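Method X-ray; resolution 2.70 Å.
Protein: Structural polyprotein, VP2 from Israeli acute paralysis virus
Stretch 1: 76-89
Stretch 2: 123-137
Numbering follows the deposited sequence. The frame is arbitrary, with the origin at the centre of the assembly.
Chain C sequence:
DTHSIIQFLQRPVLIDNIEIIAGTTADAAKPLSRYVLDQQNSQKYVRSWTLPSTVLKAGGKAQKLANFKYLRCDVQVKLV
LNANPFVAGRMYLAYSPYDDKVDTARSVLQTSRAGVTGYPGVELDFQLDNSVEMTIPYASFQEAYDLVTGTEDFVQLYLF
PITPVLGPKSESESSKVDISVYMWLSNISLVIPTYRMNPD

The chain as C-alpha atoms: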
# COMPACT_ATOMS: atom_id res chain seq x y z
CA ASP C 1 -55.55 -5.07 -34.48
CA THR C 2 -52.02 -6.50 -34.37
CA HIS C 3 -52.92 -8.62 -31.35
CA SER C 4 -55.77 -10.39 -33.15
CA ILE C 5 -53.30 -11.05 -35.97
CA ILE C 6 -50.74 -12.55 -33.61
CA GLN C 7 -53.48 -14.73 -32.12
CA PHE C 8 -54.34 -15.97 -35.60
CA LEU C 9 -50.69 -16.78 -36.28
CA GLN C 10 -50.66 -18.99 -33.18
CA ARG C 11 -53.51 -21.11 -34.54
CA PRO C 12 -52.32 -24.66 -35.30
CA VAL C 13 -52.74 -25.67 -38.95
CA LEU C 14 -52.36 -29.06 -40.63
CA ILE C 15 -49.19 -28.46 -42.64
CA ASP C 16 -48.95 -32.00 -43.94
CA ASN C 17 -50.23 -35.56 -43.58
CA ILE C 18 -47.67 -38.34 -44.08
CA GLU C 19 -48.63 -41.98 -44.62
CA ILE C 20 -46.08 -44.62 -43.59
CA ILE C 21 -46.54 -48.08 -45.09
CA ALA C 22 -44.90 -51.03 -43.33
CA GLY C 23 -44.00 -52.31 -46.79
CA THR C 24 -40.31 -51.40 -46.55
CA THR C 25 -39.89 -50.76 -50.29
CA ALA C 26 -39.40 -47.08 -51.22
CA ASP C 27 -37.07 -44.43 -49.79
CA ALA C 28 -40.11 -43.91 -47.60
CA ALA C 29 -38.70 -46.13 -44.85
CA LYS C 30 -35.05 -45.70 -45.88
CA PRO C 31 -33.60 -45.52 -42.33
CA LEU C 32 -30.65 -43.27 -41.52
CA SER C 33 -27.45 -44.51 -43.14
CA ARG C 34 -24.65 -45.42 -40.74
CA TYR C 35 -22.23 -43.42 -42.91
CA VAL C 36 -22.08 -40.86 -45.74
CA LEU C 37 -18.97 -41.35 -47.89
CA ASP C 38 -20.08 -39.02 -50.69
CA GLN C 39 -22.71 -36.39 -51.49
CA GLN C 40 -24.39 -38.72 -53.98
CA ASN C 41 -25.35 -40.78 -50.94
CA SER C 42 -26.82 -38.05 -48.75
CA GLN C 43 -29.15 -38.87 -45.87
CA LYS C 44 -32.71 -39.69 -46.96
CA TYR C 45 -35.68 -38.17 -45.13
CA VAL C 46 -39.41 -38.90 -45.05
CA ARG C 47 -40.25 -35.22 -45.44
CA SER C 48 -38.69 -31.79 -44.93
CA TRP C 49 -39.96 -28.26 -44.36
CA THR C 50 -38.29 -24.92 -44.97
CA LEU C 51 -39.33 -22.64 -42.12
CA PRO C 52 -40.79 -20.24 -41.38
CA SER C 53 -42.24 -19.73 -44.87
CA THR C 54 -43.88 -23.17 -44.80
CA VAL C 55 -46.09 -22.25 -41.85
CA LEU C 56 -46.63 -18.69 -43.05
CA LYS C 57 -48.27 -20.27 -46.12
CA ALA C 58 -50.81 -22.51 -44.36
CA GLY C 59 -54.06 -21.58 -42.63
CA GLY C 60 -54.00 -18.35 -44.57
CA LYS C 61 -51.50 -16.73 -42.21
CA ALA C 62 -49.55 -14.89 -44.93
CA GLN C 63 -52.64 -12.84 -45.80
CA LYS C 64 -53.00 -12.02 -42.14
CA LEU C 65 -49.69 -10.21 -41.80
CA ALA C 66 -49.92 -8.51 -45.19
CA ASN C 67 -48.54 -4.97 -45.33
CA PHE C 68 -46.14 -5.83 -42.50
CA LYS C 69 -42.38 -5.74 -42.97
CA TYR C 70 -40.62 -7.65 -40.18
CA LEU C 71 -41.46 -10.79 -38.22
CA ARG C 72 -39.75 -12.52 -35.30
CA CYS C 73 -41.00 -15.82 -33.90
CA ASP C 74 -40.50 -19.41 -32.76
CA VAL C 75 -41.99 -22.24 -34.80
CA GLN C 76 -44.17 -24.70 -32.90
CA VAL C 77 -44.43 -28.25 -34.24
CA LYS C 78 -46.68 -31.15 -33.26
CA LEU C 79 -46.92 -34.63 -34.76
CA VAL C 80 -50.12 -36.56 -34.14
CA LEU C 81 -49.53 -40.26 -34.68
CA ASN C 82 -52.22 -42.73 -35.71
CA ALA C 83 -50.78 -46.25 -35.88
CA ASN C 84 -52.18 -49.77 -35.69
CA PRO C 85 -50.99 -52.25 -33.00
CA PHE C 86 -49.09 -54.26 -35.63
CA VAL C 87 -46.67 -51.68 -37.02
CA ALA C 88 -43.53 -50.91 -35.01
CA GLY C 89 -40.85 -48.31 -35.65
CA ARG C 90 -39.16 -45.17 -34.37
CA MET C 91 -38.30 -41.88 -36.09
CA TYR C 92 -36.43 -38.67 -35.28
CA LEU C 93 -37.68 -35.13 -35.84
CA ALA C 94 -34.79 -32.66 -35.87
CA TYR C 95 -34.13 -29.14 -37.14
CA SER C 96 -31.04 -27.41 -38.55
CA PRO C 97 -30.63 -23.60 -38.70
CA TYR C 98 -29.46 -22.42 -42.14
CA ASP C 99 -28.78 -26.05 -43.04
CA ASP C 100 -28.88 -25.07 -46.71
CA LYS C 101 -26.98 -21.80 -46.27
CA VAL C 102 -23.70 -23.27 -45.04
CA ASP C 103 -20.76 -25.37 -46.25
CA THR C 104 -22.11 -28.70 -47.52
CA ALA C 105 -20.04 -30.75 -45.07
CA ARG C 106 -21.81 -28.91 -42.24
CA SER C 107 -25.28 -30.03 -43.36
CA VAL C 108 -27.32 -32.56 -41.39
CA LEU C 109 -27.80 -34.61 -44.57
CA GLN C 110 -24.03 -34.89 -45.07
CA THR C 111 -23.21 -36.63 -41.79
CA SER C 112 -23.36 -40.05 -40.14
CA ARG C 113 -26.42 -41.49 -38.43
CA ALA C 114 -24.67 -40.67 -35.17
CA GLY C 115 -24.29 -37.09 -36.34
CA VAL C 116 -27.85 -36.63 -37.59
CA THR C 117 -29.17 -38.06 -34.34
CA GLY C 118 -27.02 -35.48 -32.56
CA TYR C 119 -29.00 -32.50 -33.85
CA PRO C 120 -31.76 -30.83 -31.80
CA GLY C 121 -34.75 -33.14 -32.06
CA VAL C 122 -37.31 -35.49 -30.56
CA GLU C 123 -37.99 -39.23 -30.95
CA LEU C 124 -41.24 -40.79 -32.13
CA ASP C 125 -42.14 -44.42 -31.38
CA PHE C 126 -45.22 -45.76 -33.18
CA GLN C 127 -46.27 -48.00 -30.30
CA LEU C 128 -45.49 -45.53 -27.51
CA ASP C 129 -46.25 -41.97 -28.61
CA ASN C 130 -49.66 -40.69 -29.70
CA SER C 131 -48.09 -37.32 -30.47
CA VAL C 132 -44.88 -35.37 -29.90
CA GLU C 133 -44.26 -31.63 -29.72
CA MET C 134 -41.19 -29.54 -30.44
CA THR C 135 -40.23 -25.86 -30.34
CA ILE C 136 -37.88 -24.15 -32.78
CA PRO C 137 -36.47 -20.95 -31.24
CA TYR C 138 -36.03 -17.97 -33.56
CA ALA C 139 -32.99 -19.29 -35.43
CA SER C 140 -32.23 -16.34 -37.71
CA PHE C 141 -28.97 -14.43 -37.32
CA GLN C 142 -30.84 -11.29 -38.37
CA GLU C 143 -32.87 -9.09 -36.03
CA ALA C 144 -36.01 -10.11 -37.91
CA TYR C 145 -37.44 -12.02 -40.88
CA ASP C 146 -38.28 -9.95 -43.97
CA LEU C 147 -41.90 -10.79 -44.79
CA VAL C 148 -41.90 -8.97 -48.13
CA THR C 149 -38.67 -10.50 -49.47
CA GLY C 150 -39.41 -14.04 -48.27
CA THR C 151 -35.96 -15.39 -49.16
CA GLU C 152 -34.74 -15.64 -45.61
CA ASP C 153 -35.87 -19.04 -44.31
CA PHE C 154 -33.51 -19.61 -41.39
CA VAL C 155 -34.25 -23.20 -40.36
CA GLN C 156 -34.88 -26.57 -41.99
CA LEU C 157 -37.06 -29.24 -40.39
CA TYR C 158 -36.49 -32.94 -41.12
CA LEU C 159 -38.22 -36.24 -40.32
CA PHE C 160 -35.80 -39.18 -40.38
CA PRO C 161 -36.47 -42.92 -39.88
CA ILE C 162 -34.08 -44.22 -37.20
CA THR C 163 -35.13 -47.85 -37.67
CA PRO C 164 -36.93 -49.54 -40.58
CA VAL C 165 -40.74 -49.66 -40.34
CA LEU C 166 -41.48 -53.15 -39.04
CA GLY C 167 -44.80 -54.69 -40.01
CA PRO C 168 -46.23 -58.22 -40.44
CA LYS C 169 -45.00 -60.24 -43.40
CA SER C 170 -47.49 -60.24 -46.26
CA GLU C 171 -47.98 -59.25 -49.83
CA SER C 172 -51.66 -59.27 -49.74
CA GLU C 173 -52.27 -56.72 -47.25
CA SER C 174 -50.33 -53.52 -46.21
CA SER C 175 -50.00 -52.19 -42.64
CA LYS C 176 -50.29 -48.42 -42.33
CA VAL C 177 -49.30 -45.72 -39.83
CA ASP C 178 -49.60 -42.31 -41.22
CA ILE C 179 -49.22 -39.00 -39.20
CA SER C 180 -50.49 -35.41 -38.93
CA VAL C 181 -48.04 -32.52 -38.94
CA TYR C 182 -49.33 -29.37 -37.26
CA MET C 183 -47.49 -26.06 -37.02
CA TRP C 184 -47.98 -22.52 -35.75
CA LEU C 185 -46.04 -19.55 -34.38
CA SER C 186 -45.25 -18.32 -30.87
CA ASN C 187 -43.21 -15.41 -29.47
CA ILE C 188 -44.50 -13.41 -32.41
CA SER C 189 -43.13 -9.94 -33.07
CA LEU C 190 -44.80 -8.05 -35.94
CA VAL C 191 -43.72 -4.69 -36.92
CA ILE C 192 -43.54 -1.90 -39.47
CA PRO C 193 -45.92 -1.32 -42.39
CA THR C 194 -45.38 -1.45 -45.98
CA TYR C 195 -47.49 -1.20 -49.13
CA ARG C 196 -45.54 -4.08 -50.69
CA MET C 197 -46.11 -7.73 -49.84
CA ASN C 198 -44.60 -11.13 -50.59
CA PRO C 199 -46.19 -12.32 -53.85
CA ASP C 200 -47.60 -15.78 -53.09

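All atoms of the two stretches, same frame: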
# COMPACT_ATOMS: atom_id res chain seq x y z
N GLN C 76 -43.66 -23.62 -33.74
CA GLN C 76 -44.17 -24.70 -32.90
C GLN C 76 -44.57 -25.87 -33.80
O GLN C 76 -45.26 -25.68 -34.80
CB GLN C 76 -45.39 -24.22 -32.12
CG GLN C 76 -45.40 -24.64 -30.67
CD GLN C 76 -44.29 -23.98 -29.87
OE1 GLN C 76 -44.19 -22.76 -29.82
NE2 GLN C 76 -43.46 -24.80 -29.24
N VAL C 77 -44.12 -27.07 -33.45
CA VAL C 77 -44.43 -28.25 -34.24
C VAL C 77 -45.03 -29.37 -33.39
O VAL C 77 -44.61 -29.60 -32.26
CB VAL C 77 -43.17 -28.81 -34.94
CG1 VAL C 77 -43.53 -30.01 -35.79
CG2 VAL C 77 -42.53 -27.73 -35.79
N LYS C 78 -46.03 -30.05 -33.95
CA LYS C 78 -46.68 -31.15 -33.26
C LYS C 78 -47.04 -32.26 -34.24
O LYS C 78 -47.67 -32.01 -35.26
CB LYS C 78 -47.94 -30.68 -32.54
CG LYS C 78 -48.65 -31.78 -31.78
CD LYS C 78 -49.80 -31.25 -30.95
CE LYS C 78 -50.41 -32.35 -30.11
NZ LYS C 78 -51.50 -31.84 -29.22
N LEU C 79 -46.63 -33.48 -33.92
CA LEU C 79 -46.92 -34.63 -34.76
C LEU C 79 -47.94 -35.51 -34.07
O LEU C 79 -47.69 -36.00 -32.96
CB LEU C 79 -45.65 -35.44 -35.03
CG LEU C 79 -44.46 -34.75 -35.69
CD1 LEU C 79 -43.36 -35.78 -35.91
CD2 LEU C 79 -44.88 -34.13 -37.01
N VAL C 80 -49.09 -35.71 -34.70
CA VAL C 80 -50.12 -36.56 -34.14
C VAL C 80 -50.06 -37.90 -34.86
O VAL C 80 -50.34 -37.99 -36.05
CB VAL C 80 -51.52 -35.95 -34.31
CG1 VAL C 80 -52.57 -36.89 -33.73
CG2 VAL C 80 -51.59 -34.60 -33.62
N LEU C 81 -49.67 -38.93 -34.12
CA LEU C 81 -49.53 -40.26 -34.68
C LEU C 81 -50.80 -41.09 -34.58
O LEU C 81 -51.53 -41.04 -33.59
CB LEU C 81 -48.38 -40.99 -33.97
CG LEU C 81 -47.99 -42.36 -34.51
CD1 LEU C 81 -47.53 -42.24 -35.95
CD2 LEU C 81 -46.89 -42.95 -33.64
N ASN C 82 -51.05 -41.87 -35.63
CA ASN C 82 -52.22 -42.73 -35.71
C ASN C 82 -51.79 -44.09 -36.26
O ASN C 82 -51.96 -44.36 -37.45
CB ASN C 82 -53.27 -42.10 -36.63
CG ASN C 82 -54.45 -43.01 -36.89
OD1 ASN C 82 -55.07 -43.51 -35.95
ND2 ASN C 82 -54.77 -43.23 -38.16
N ALA C 83 -51.24 -44.95 -35.41
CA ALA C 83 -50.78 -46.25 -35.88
C ALA C 83 -51.61 -47.43 -35.38
O ALA C 83 -52.36 -47.32 -34.41
CB ALA C 83 -49.32 -46.45 -35.48
N ASN C 84 -51.47 -48.56 -36.07
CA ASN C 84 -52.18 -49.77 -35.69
C ASN C 84 -51.22 -50.60 -34.84
O ASN C 84 -50.00 -50.52 -35.00
CB ASN C 84 -52.62 -50.55 -36.93
CG ASN C 84 -51.46 -51.14 -37.70
OD1 ASN C 84 -50.76 -52.02 -37.21
ND2 ASN C 84 -51.26 -50.66 -38.92
N PRO C 85 -51.76 -51.40 -33.91
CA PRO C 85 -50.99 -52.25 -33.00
C PRO C 85 -50.00 -53.22 -33.63
O PRO C 85 -49.23 -53.88 -32.91
CB PRO C 85 -52.08 -52.99 -32.22
CG PRO C 85 -53.21 -52.02 -32.22
CD PRO C 85 -53.21 -51.53 -33.64
N PHE C 86 -49.98 -53.32 -34.96
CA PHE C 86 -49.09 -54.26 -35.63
C PHE C 86 -47.87 -53.66 -36.31
O PHE C 86 -46.99 -54.39 -36.76
CB PHE C 86 -49.90 -55.08 -36.64
CG PHE C 86 -51.14 -55.70 -36.05
CD1 PHE C 86 -51.04 -56.64 -35.03
CD2 PHE C 86 -52.40 -55.30 -36.47
CE1 PHE C 86 -52.18 -57.19 -34.44
CE2 PHE C 86 -53.55 -55.84 -35.89
CZ PHE C 86 -53.44 -56.78 -34.87
N VAL C 87 -47.81 -52.33 -36.39
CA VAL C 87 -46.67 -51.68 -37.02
C VAL C 87 -45.77 -51.03 -35.97
O VAL C 87 -46.21 -50.16 -35.22
CB VAL C 87 -47.12 -50.60 -38.02
CG1 VAL C 87 -45.90 -49.99 -38.70
CG2 VAL C 87 -48.04 -51.20 -39.05
N ALA C 88 -44.51 -51.45 -35.94
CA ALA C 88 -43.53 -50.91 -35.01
C ALA C 88 -42.50 -50.08 -35.75
O ALA C 88 -42.31 -50.25 -36.96
CB ALA C 88 -42.84 -52.05 -34.26
N GLY C 89 -41.85 -49.17 -35.03
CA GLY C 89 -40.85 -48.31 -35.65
C GLY C 89 -40.62 -47.05 -34.84
O GLY C 89 -41.45 -46.68 -34.01
N GLU C 123 -37.70 -37.89 -30.45
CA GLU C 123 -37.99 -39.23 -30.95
C GLU C 123 -39.49 -39.47 -31.07
O GLU C 123 -40.29 -38.83 -30.40
CB GLU C 123 -37.39 -40.29 -30.03
CG GLU C 123 -35.89 -40.43 -30.09
CD GLU C 123 -35.38 -41.45 -29.09
OE1 GLU C 123 -35.45 -41.18 -27.87
OE2 GLU C 123 -34.91 -42.52 -29.52
N LEU C 124 -39.85 -40.44 -31.91
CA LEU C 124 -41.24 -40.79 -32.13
C LEU C 124 -41.38 -42.30 -32.31
O LEU C 124 -40.96 -42.84 -33.33
CB LEU C 124 -41.77 -40.07 -33.37
CG LEU C 124 -43.21 -40.37 -33.80
CD1 LEU C 124 -44.18 -39.95 -32.70
CD2 LEU C 124 -43.52 -39.63 -35.09
N ASP C 125 -41.95 -42.97 -31.31
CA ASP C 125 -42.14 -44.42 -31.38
C ASP C 125 -43.61 -44.68 -31.70
O ASP C 125 -44.50 -44.19 -31.01
CB ASP C 125 -41.78 -45.07 -30.04
CG ASP C 125 -41.73 -46.58 -30.12
OD1 ASP C 125 -42.74 -47.20 -30.53
OD2 ASP C 125 -40.69 -47.17 -29.76
N PHE C 126 -43.86 -45.46 -32.75
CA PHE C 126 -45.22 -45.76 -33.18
C PHE C 126 -46.10 -46.45 -32.14
O PHE C 126 -47.31 -46.20 -32.09
CB PHE C 126 -45.20 -46.61 -34.45
CG PHE C 126 -44.56 -45.94 -35.63
CD1 PHE C 126 -44.72 -44.57 -35.84
CD2 PHE C 126 -43.81 -46.67 -36.54
CE1 PHE C 126 -44.15 -43.94 -36.94
CE2 PHE C 126 -43.24 -46.05 -37.65
CZ PHE C 126 -43.41 -44.68 -37.85
N GLN C 127 -45.50 -47.29 -31.31
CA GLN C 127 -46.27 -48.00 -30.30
C GLN C 127 -46.22 -47.37 -28.91
O GLN C 127 -46.75 -47.92 -27.95
CB GLN C 127 -45.79 -49.46 -30.21
CG GLN C 127 -46.84 -50.49 -30.60
CD GLN C 127 -47.37 -50.29 -32.01
OE1 GLN C 127 -48.05 -49.31 -32.30
NE2 GLN C 127 -47.05 -51.23 -32.89
N LEU C 128 -45.60 -46.20 -28.80
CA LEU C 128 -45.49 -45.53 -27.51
C LEU C 128 -46.08 -44.12 -27.50
O LEU C 128 -46.79 -43.75 -26.56
CB LEU C 128 -44.03 -45.46 -27.06
CG LEU C 128 -43.35 -46.76 -26.66
CD1 LEU C 128 -41.89 -46.49 -26.33
CD2 LEU C 128 -44.06 -47.36 -25.46
N ASP C 129 -45.78 -43.34 -28.53
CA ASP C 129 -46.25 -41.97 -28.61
C ASP C 129 -47.50 -41.78 -29.47
O ASP C 129 -47.60 -42.35 -30.56
CB ASP C 129 -45.14 -41.07 -29.15
CG ASP C 129 -43.85 -41.19 -28.35
OD1 ASP C 129 -43.86 -40.85 -27.15
OD2 ASP C 129 -42.83 -41.63 -28.93
N ASN C 130 -48.44 -40.99 -28.97
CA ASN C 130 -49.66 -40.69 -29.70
C ASN C 130 -49.45 -39.36 -30.40
O ASN C 130 -50.15 -39.01 -31.35
CB ASN C 130 -50.85 -40.59 -28.75
CG ASN C 130 -51.29 -41.94 -28.22
OD1 ASN C 130 -52.20 -42.03 -27.39
ND2 ASN C 130 -50.65 -43.00 -28.69
N SER C 131 -48.45 -38.62 -29.92
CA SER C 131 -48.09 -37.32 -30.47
C SER C 131 -46.85 -36.79 -29.76
O SER C 131 -46.60 -37.13 -28.60
CB SER C 131 -49.23 -36.32 -30.30
OG SER C 131 -49.38 -35.95 -28.94
N VAL C 132 -46.09 -35.97 -30.46
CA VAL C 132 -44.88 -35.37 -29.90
C VAL C 132 -44.79 -33.92 -30.34
O VAL C 132 -45.08 -33.59 -31.49
CB VAL C 132 -43.61 -36.13 -30.36
CG1 VAL C 132 -43.62 -37.54 -29.80
CG2 VAL C 132 -43.54 -36.16 -31.87
N GLU C 133 -44.39 -33.05 -29.42
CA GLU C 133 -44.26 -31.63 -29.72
C GLU C 133 -42.81 -31.19 -29.70
O GLU C 133 -41.95 -31.83 -29.10
CB GLU C 133 -45.06 -30.79 -28.72
CG GLU C 133 -46.56 -30.89 -28.89
CD GLU C 133 -47.31 -29.98 -27.95
OE1 GLU C 133 -47.23 -30.20 -26.72
OE2 GLU C 133 -47.98 -29.04 -28.43
N MET C 134 -42.54 -30.07 -30.36
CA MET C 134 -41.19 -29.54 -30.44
C MET C 134 -41.24 -28.04 -30.71
O MET C 134 -42.12 -27.56 -31.42
CB MET C 134 -40.43 -30.25 -31.56
CG MET C 134 -39.01 -29.78 -31.76
SD MET C 134 -38.25 -30.54 -33.20
CE MET C 134 -38.68 -29.35 -34.46
N THR C 135 -40.29 -27.30 -30.14
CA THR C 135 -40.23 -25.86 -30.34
C THR C 135 -38.94 -25.49 -31.06
O THR C 135 -37.87 -26.01 -30.75
CB THR C 135 -40.25 -25.10 -29.00
OG1 THR C 135 -41.35 -25.54 -28.21
CG2 THR C 135 -40.37 -23.60 -29.25
N ILE C 136 -39.05 -24.59 -32.04
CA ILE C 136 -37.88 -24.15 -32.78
C ILE C 136 -37.66 -22.67 -32.53
O ILE C 136 -38.29 -21.82 -33.16
CB ILE C 136 -38.06 -24.39 -34.29
CG1 ILE C 136 -38.26 -25.88 -34.56
CG2 ILE C 136 -36.85 -23.87 -35.05
CD1 ILE C 136 -38.47 -26.21 -36.02
N PRO C 137 -36.77 -22.34 -31.58
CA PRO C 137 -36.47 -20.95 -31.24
C PRO C 137 -36.06 -20.14 -32.46
O PRO C 137 -35.48 -20.68 -33.40
CB PRO C 137 -35.32 -21.08 -30.24
CG PRO C 137 -35.58 -22.40 -29.60
CD PRO C 137 -35.95 -23.26 -30.78

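The contact is an antiparallel β pairing between strands 76-81 and 131-136, extended past the end of the pairing by a junction in which Leu81, at the end of its strand, and the loop residues Phe126 and Gln127 have large covered areas.

The axes of the two strands approach to 4.6 Å and their directions differ by 170°, as antiparallel neighbours require. The register follows from the backbone hydrogen bonds. Val77 and Met134 form a reciprocal pair, with Val77 N to Met134 O at 2.9 Å and Met134 N to Val77 O at 2.8 Å. Leu79 and Val132 repeat the pattern two residues on: Leu79 N lies 2.9 Å from Val132 O with a nearly straight 172° angle, and Val132 N lies 3.0 Å from Leu79 O, although the position of that oxygen is less certain. Leu81 N to Asn130 O, 2.8 Å, closes the ladder. Between these pairs lie the non-hydrogen-bonded pairs, where the strands draw closer: the CA atoms of Lys78 and Glu133 are 4.3 Å apart, against 5.2 Å for the CA atoms of Val77 and Met134.

The alternation separates a buried, wholly apolar face from a partly exposed one that is mostly polar, Val80 being the exception. Val77, Leu79, Val132 and Met134 share the buried face, where Leu79 CB meets Val132 CG2 at 3.9 Å and Leu79 CD1 reaches Leu124 CD2, also at 3.9 Å. The other face carries Gln76, Lys78, Val80, Ser131, Glu133 and Thr135. Here Gln76 NE2 donates to Thr135 OG1 over a very short 2.5 Å, at an angle of 118°. Lys78 and Glu133 touch through their aliphatic parts, Lys78 CG to Glu133 CG at 3.7 Å; Lys78 NZ and Glu133 OE2, 4.6 Å apart, have opposite charges but stop beyond salt-bridge range.

Leu81 has the largest covered area, 118 Å². Leu81 CD2 lies 3.5 Å from Phe126 CD1, at the edge of the ring, and 3.2 Å from Asp129 O. Ala83 CB adds a looser apolar contact with Phe126 CB at 4.2 Å.

Stretch 1 then turns through a type I turn from Asn84 to Val87 and comes back to the same loop. Gln127 NE2 reaches Val87 O at 2.7 Å, but the 119° angle makes this hydrogen bond weak. Phe126 N to Gly89 O is better aligned, 3.0 Å and 171°. Gly89 suits its site on two counts: an ideal CB on Gly89 would lie 2.8 Å from Phe126 CE2, and its backbone angles (159/161) would jam that CB against the carbonyl oxygen of Ala88.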